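Local atomic coordinates of Ycf54-like protein (Synechocystis sp. PCC 6803, PDB entry 5M2P), a protein that probably serves as an accessory component of the magnesium-protoporphyrin IX monomethylester cyclase, supporting protochlorophyllide formation in chlorophyll biosynthesis. Residues V26-E29 with R30-Y34; I79-V82 with K83-E87. All coordinates share one frame; numbering follows the deposited sequence.

Interaction 1 of 2, residues V26-E29 with R30-Y34; sequences VLKE and RRRDY
From Val26 to Asp33 the chain runs as unbroken alpha helix, the amides of Arg30, Arg31, Arg32 and Asp33 each returning to the carbonyl four residues back; the bond from Asp33 N to Glu29 O is 2.8 Å long. Tyr34 N carries the ladder on to Arg30 O. On the outer side of the helix Lys28 and Arg32 run side by side in the same direction, and what meets is aliphatic: Lys28 CE comes to 4.1 Å from Arg32 CD. Their charged ends stay apart, with Lys28 NZ 5.5 Å from Arg32 NH1. Glu29 folds back at its second torsion (chi2 -55°), which brings OE2 to 4.0 Å from Arg32 CD. The carboxylate and guanidinium planes stand 54° apart, and Glu29 OE2 is 4.5 Å from Arg32 NE, opposite charges near each other but beyond salt-bridge range, which may attract. Asp33 adds a like charge, its OD1 4.3 Å from Glu29 OE1. All of this is i to i+3 and i to i+4 contact on helix 21-36, which in this Ycf54 protein stands outside the four-stranded antiparallel sheet. The extended chain of Arg31 passes along the preceding turn, CG lying 3.4 Å from Leu27 O, and the guanidinium comes obliquely over the backbone, NH1 near Leu27 C and Lys28 N. Arg30 keeps CG anti to the backbone N (chi1 -171°) and stretches out over Tyr34, whose CE1 lies 3.6 Å from the guanidinium plane, offset toward its rim. Phe43 also makes a cation-pi contact with Arg30 and meets the Tyr34 ring edge-to-face, while Tyr34 OH is hydrogen-bonded to Asp42.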
loop_
_atom_site.group_PDB
_atom_site.type_symbol
_atom_site.label_atom_id
_atom_site.label_comp_id
_atom_site.label_asym_id
_atom_site.label_seq_id
_atom_site.Cartn_x
_atom_site.Cartn_y
_atom_site.Cartn_z
ATOM N N VAL A 26 11.312 -2.376 9.206
ATOM C CA VAL A 26 11.763 -3.015 7.984
ATOM C C VAL A 26 11.566 -2.079 6.801
ATOM O O VAL A 26 12.454 -1.957 5.960
ATOM C CB VAL A 26 11.061 -4.369 7.709
ATOM C CG1 VAL A 26 11.435 -4.917 6.348
ATOM C CG2 VAL A 26 11.429 -5.375 8.792
ATOM N N LEU A 27 10.418 -1.408 6.755
ATOM C CA LEU A 27 10.160 -0.478 5.642
ATOM C C LEU A 27 11.119 0.702 5.685
ATOM O O LEU A 27 11.610 1.129 4.651
ATOM C CB LEU A 27 8.739 0.054 5.691
ATOM C CG LEU A 27 7.599 -0.914 5.475
ATOM C CD1 LEU A 27 6.297 -0.148 5.374
ATOM C CD2 LEU A 27 7.850 -1.693 4.215
ATOM N N LYS A 28 11.367 1.250 6.873
ATOM C CA LYS A 28 12.356 2.344 7.002
ATOM C C LYS A 28 13.730 1.884 6.521
ATOM O O LYS A 28 14.395 2.588 5.757
ATOM C CB LYS A 28 12.428 2.804 8.453
ATOM C CG LYS A 28 13.389 3.952 8.699
ATOM C CD LYS A 28 13.730 4.076 10.180
ATOM C CE LYS A 28 14.702 5.209 10.459
ATOM N NZ LYS A 28 13.970 6.488 10.681
ATOM N N GLU A 29 14.162 0.700 6.950
ATOM C CA GLU A 29 15.447 0.175 6.511
ATOM C C GLU A 29 15.491 -0.058 5.019
ATOM O O GLU A 29 16.515 0.173 4.381
ATOM C CB GLU A 29 15.808 -1.103 7.269
ATOM C CG GLU A 29 16.291 -0.817 8.683
ATOM C CD GLU A 29 17.453 0.170 8.695
ATOM O OE1 GLU A 29 18.489 -0.137 8.053
ATOM O OE2 GLU A 29 17.319 1.262 9.311
ATOM N N ARG A 30 14.362 -0.474 4.449
ATOM C CA ARG A 30 14.303 -0.703 3.012
ATOM C C ARG A 30 14.449 0.629 2.253
ATOM O O ARG A 30 15.190 0.703 1.287
ATOM C CB ARG A 30 13.005 -1.405 2.623
ATOM C CG ARG A 30 12.942 -1.879 1.180
ATOM C CD ARG A 30 11.541 -2.417 0.871
ATOM N NE ARG A 30 11.363 -2.914 -0.506
ATOM C CZ ARG A 30 11.743 -4.124 -0.920
ATOM N NH1 ARG A 30 12.331 -4.967 -0.074
ATOM N NH2 ARG A 30 11.547 -4.486 -2.176
ATOM N N ARG A 31 13.774 1.680 2.713
ATOM C CA ARG A 31 13.963 3.017 2.101
ATOM C C ARG A 31 15.417 3.456 2.158
ATOM O O ARG A 31 15.969 3.946 1.190
ATOM C CB ARG A 31 13.082 4.078 2.765
ATOM C CG ARG A 31 11.595 3.842 2.602
ATOM C CD ARG A 31 10.769 4.946 3.232
ATOM N NE ARG A 31 9.375 4.584 3.236
ATOM C CZ ARG A 31 8.702 4.095 4.271
ATOM N NH1 ARG A 31 9.265 3.950 5.466
ATOM N NH2 ARG A 31 7.429 3.774 4.085
ATOM N N ARG A 32 16.024 3.294 3.318
ATOM C CA ARG A 32 17.404 3.698 3.506
ATOM C C ARG A 32 18.367 2.884 2.632
ATOM O O ARG A 32 19.266 3.445 2.014
ATOM C CB ARG A 32 17.762 3.654 4.995
ATOM C CG ARG A 32 17.005 4.716 5.793
ATOM C CD ARG A 32 17.241 4.738 7.310
ATOM N NE ARG A 32 18.545 5.300 7.672
ATOM C CZ ARG A 32 18.896 6.597 7.630
ATOM N NH1 ARG A 32 18.066 7.556 7.190
ATOM N NH2 ARG A 32 20.127 6.934 7.997
ATOM N N ASP A 33 18.129 1.575 2.521
ATOM C CA ASP A 33 18.930 0.711 1.659
ATOM C C ASP A 33 18.797 1.098 0.192
ATOM O O ASP A 33 19.787 1.086 -0.560
ATOM C CB ASP A 33 18.540 -0.768 1.844
ATOM C CG ASP A 33 18.946 -1.347 3.209
ATOM O OD1 ASP A 33 19.745 -0.729 3.949
ATOM O OD2 ASP A 33 18.468 -2.455 3.557
ATOM N N TYR A 34 17.567 1.420 -0.231
ATOM C CA TYR A 34 17.370 1.859 -1.604
ATOM C C TYR A 34 18.224 3.099 -1.887
ATOM O O TYR A 34 18.857 3.199 -2.945
ATOM C CB TYR A 34 15.913 2.167 -1.889
ATOM C CG TYR A 34 15.053 1.021 -2.384
ATOM C CD1 TYR A 34 15.062 -0.234 -1.788
ATOM C CD2 TYR A 34 14.188 1.232 -3.451
ATOM C CE1 TYR A 34 14.189 -1.234 -2.246
ATOM C CE2 TYR A 34 13.326 0.253 -3.916
ATOM C CZ TYR A 34 13.344 -0.983 -3.322
ATOM O OH TYR A 34 12.470 -1.946 -3.763
#

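Interaction 2 of 2, residues I79-V82 with K83-E87; sequences IVWV and KLRLE
Arg85 packs along Trp81, one turn earlier on the same helix, and can be followed outward from its backbone. CB sits over one face of the indole, 4.3 Å from the centroid of the five-membered ring, a CH-pi contact. CG is anti to the backbone N (chi1 169°) and the chain bends at chi2, and it then runs alongside the indole: CG and then CD each pass Trp81 CZ2 at 3.9 Å. At the tip the guanidinium plane is turned 73° from the ring. In one of the two modelled conformers of Arg85, a water joins the two ends, accepting from Trp81 NE1 at 2.8 Å and from Arg85 NH1 at 3.2 Å, in plane at the edge of both groups.

On the buried side, Val82 CG1 meets Leu86 CD1 at 3.8 Å. The helix ends at Leu86, and Glu87 is the first residue to leave it, with positive phi; there Lys83 NZ holds the Glu87 carbonyl O at 2.7 Å and, in one of two Glu87 conformers, makes a salt bridge to Glu87 OE1. Helix 76-86 lies between two partners: Ile79 and Val82 face strand 5-13 of the sheet, Ile79 reaching strand 68-73 as well, while Trp81, Arg85 and Leu86 touch helix 21-36.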
loop_
_atom_site.group_PDB
_atom_site.type_symbol
_atom_site.label_atom_id
_atom_site.label_comp_id
_atom_site.label_asym_id
_atom_site.label_seq_id
_atom_site.Cartn_x
_atom_site.Cartn_y
_atom_site.Cartn_z
ATOM N N ILE A 79 4.822 -6.990 -2.251
ATOM C CA ILE A 79 3.502 -7.077 -1.624
ATOM C C ILE A 79 3.155 -8.503 -1.221
ATOM O O ILE A 79 2.497 -8.703 -0.229
ATOM C CB ILE A 79 2.423 -6.376 -2.483
ATOM C CG1 ILE A 79 2.762 -4.888 -2.656
ATOM C CG2 ILE A 79 1.048 -6.534 -1.860
ATOM C CD1 ILE A 79 2.776 -4.096 -1.379
ATOM N N VAL A 80 3.639 -9.499 -1.957
ATOM C CA VAL A 80 3.470 -10.880 -1.542
ATOM C C VAL A 80 4.109 -11.056 -0.156
ATOM O O VAL A 80 3.508 -11.658 0.749
ATOM C CB VAL A 80 4.115 -11.850 -2.568
ATOM C CG1 VAL A 80 4.181 -13.263 -2.005
ATOM C CG2 VAL A 80 3.325 -11.814 -3.861
ATOM N N TRP A 81 5.314 -10.527 0.011
ATOM C CA TRP A 81 6.018 -10.573 1.299
ATOM C C TRP A 81 5.234 -9.834 2.372
ATOM O O TRP A 81 5.073 -10.326 3.467
ATOM C CB TRP A 81 7.438 -10.007 1.201
ATOM C CG TRP A 81 8.090 -9.792 2.550
ATOM C CD1 TRP A 81 8.661 -10.734 3.335
ATOM C CD2 TRP A 81 8.135 -8.556 3.290
ATOM N NE1 TRP A 81 9.068 -10.172 4.517
ATOM C CE2 TRP A 81 8.755 -8.835 4.514
ATOM C CE3 TRP A 81 7.699 -7.243 3.030
ATOM C CZ2 TRP A 81 8.959 -7.865 5.478
ATOM C CZ3 TRP A 81 7.913 -6.281 3.976
ATOM C CH2 TRP A 81 8.543 -6.589 5.185
ATOM N N VAL A 82 4.736 -8.653 2.044
ATOM C CA VAL A 82 3.990 -7.883 3.043
ATOM C C VAL A 82 2.795 -8.690 3.545
ATOM O O VAL A 82 2.509 -8.718 4.754
ATOM C CB VAL A 82 3.506 -6.521 2.475
ATOM C CG1 VAL A 82 2.537 -5.847 3.423
ATOM C CG2 VAL A 82 4.669 -5.590 2.152
ATOM N N LYS A 83 2.078 -9.344 2.630
ATOM C CA LYS A 83 0.927 -10.139 3.052
ATOM C C LYS A 83 1.343 -11.278 3.977
ATOM O O LYS A 83 0.681 -11.577 4.952
ATOM C CB LYS A 83 0.131 -10.625 1.834
ATOM C CG LYS A 83 -0.875 -11.737 2.114
ATOM C CD LYS A 83 -2.005 -11.494 3.107
ATOM C CE LYS A 83 -2.767 -12.808 3.319
ATOM N NZ LYS A 83 -3.877 -12.730 4.320
ATOM N N LEU A 84 2.420 -11.980 3.633
ATOM C CA LEU A 84 2.858 -13.113 4.441
ATOM C C LEU A 84 3.398 -12.646 5.785
ATOM O O LEU A 84 3.316 -13.374 6.767
ATOM C CB LEU A 84 3.922 -13.882 3.675
ATOM C CG LEU A 84 3.428 -14.600 2.438
ATOM C CD1 LEU A 84 4.652 -15.075 1.699
ATOM C CD2 LEU A 84 2.494 -15.759 2.760
ATOM N N ARG A 85 3.964 -11.441 5.828
ATOM C CA ARG A 85 4.549 -10.892 7.053
ATOM C C ARG A 85 3.465 -10.373 7.990
ATOM O O ARG A 85 3.522 -10.597 9.197
ATOM C CB ARG A 85 5.555 -9.791 6.699
ATOM C CG ARG A 85 6.064 -8.946 7.851
ATOM C CD ARG A 85 7.249 -9.573 8.557
ATOM N NE ARG A 85 7.516 -8.790 9.750
ATOM C CZ ARG A 85 8.718 -8.408 10.148
ATOM N NH1 ARG A 85 9.784 -8.709 9.433
ATOM N NH2 ARG A 85 8.830 -7.688 11.247
ATOM N N LEU A 86 2.481 -9.663 7.438
ATOM C CA LEU A 86 1.423 -9.043 8.252
ATOM C C LEU A 86 0.185 -9.883 8.438
ATOM O O LEU A 86 -0.453 -9.810 9.511
ATOM C CB LEU A 86 0.988 -7.709 7.663
ATOM C CG LEU A 86 2.059 -6.643 7.682
ATOM C CD1 LEU A 86 1.508 -5.379 7.057
ATOM C CD2 LEU A 86 2.559 -6.360 9.091
ATOM N N GLU A 87 -0.160 -10.642 7.400
ATOM C CA GLU A 87 -1.344 -11.517 7.309
ATOM C C GLU A 87 -2.697 -10.827 7.362
ATOM O O GLU A 87 -3.545 -11.072 6.488
ATOM C CB GLU A 87 -1.302 -12.695 8.296
ATOM C CG GLU A 87 -0.432 -13.852 7.824
ATOM C CD GLU A 87 -0.990 -14.563 6.601
ATOM O OE1 GLU A 87 -2.208 -14.489 6.352
ATOM O OE2 GLU A 87 -0.215 -15.223 5.869
HETATM O O HOH W 1 9.783 -10.889 7.127
#

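In the fold
Each interaction is local to one helix, 21-36 for interaction 1 and 76-86 for interaction 2, with their centres about 16 Å apart. The two helices meet where Val26 CG1 packs 3.5 Å from Trp81 CH2 and Val26 CG2 lies beside Arg85 NH1. Interaction 1 is the surface contact, farther from the centre of the chain and dominated by charged side chains, with Leu27 its one buried touching residue. Interaction 2 is partly buried: Ile79, Val82 and Leu86 give it an apolar side toward the sheet or the neighbouring helix. Helix 76-86 thus comes between the sheet and part of helix 21-36, whose residues Leu27 and Arg31 also touch strand 43-47.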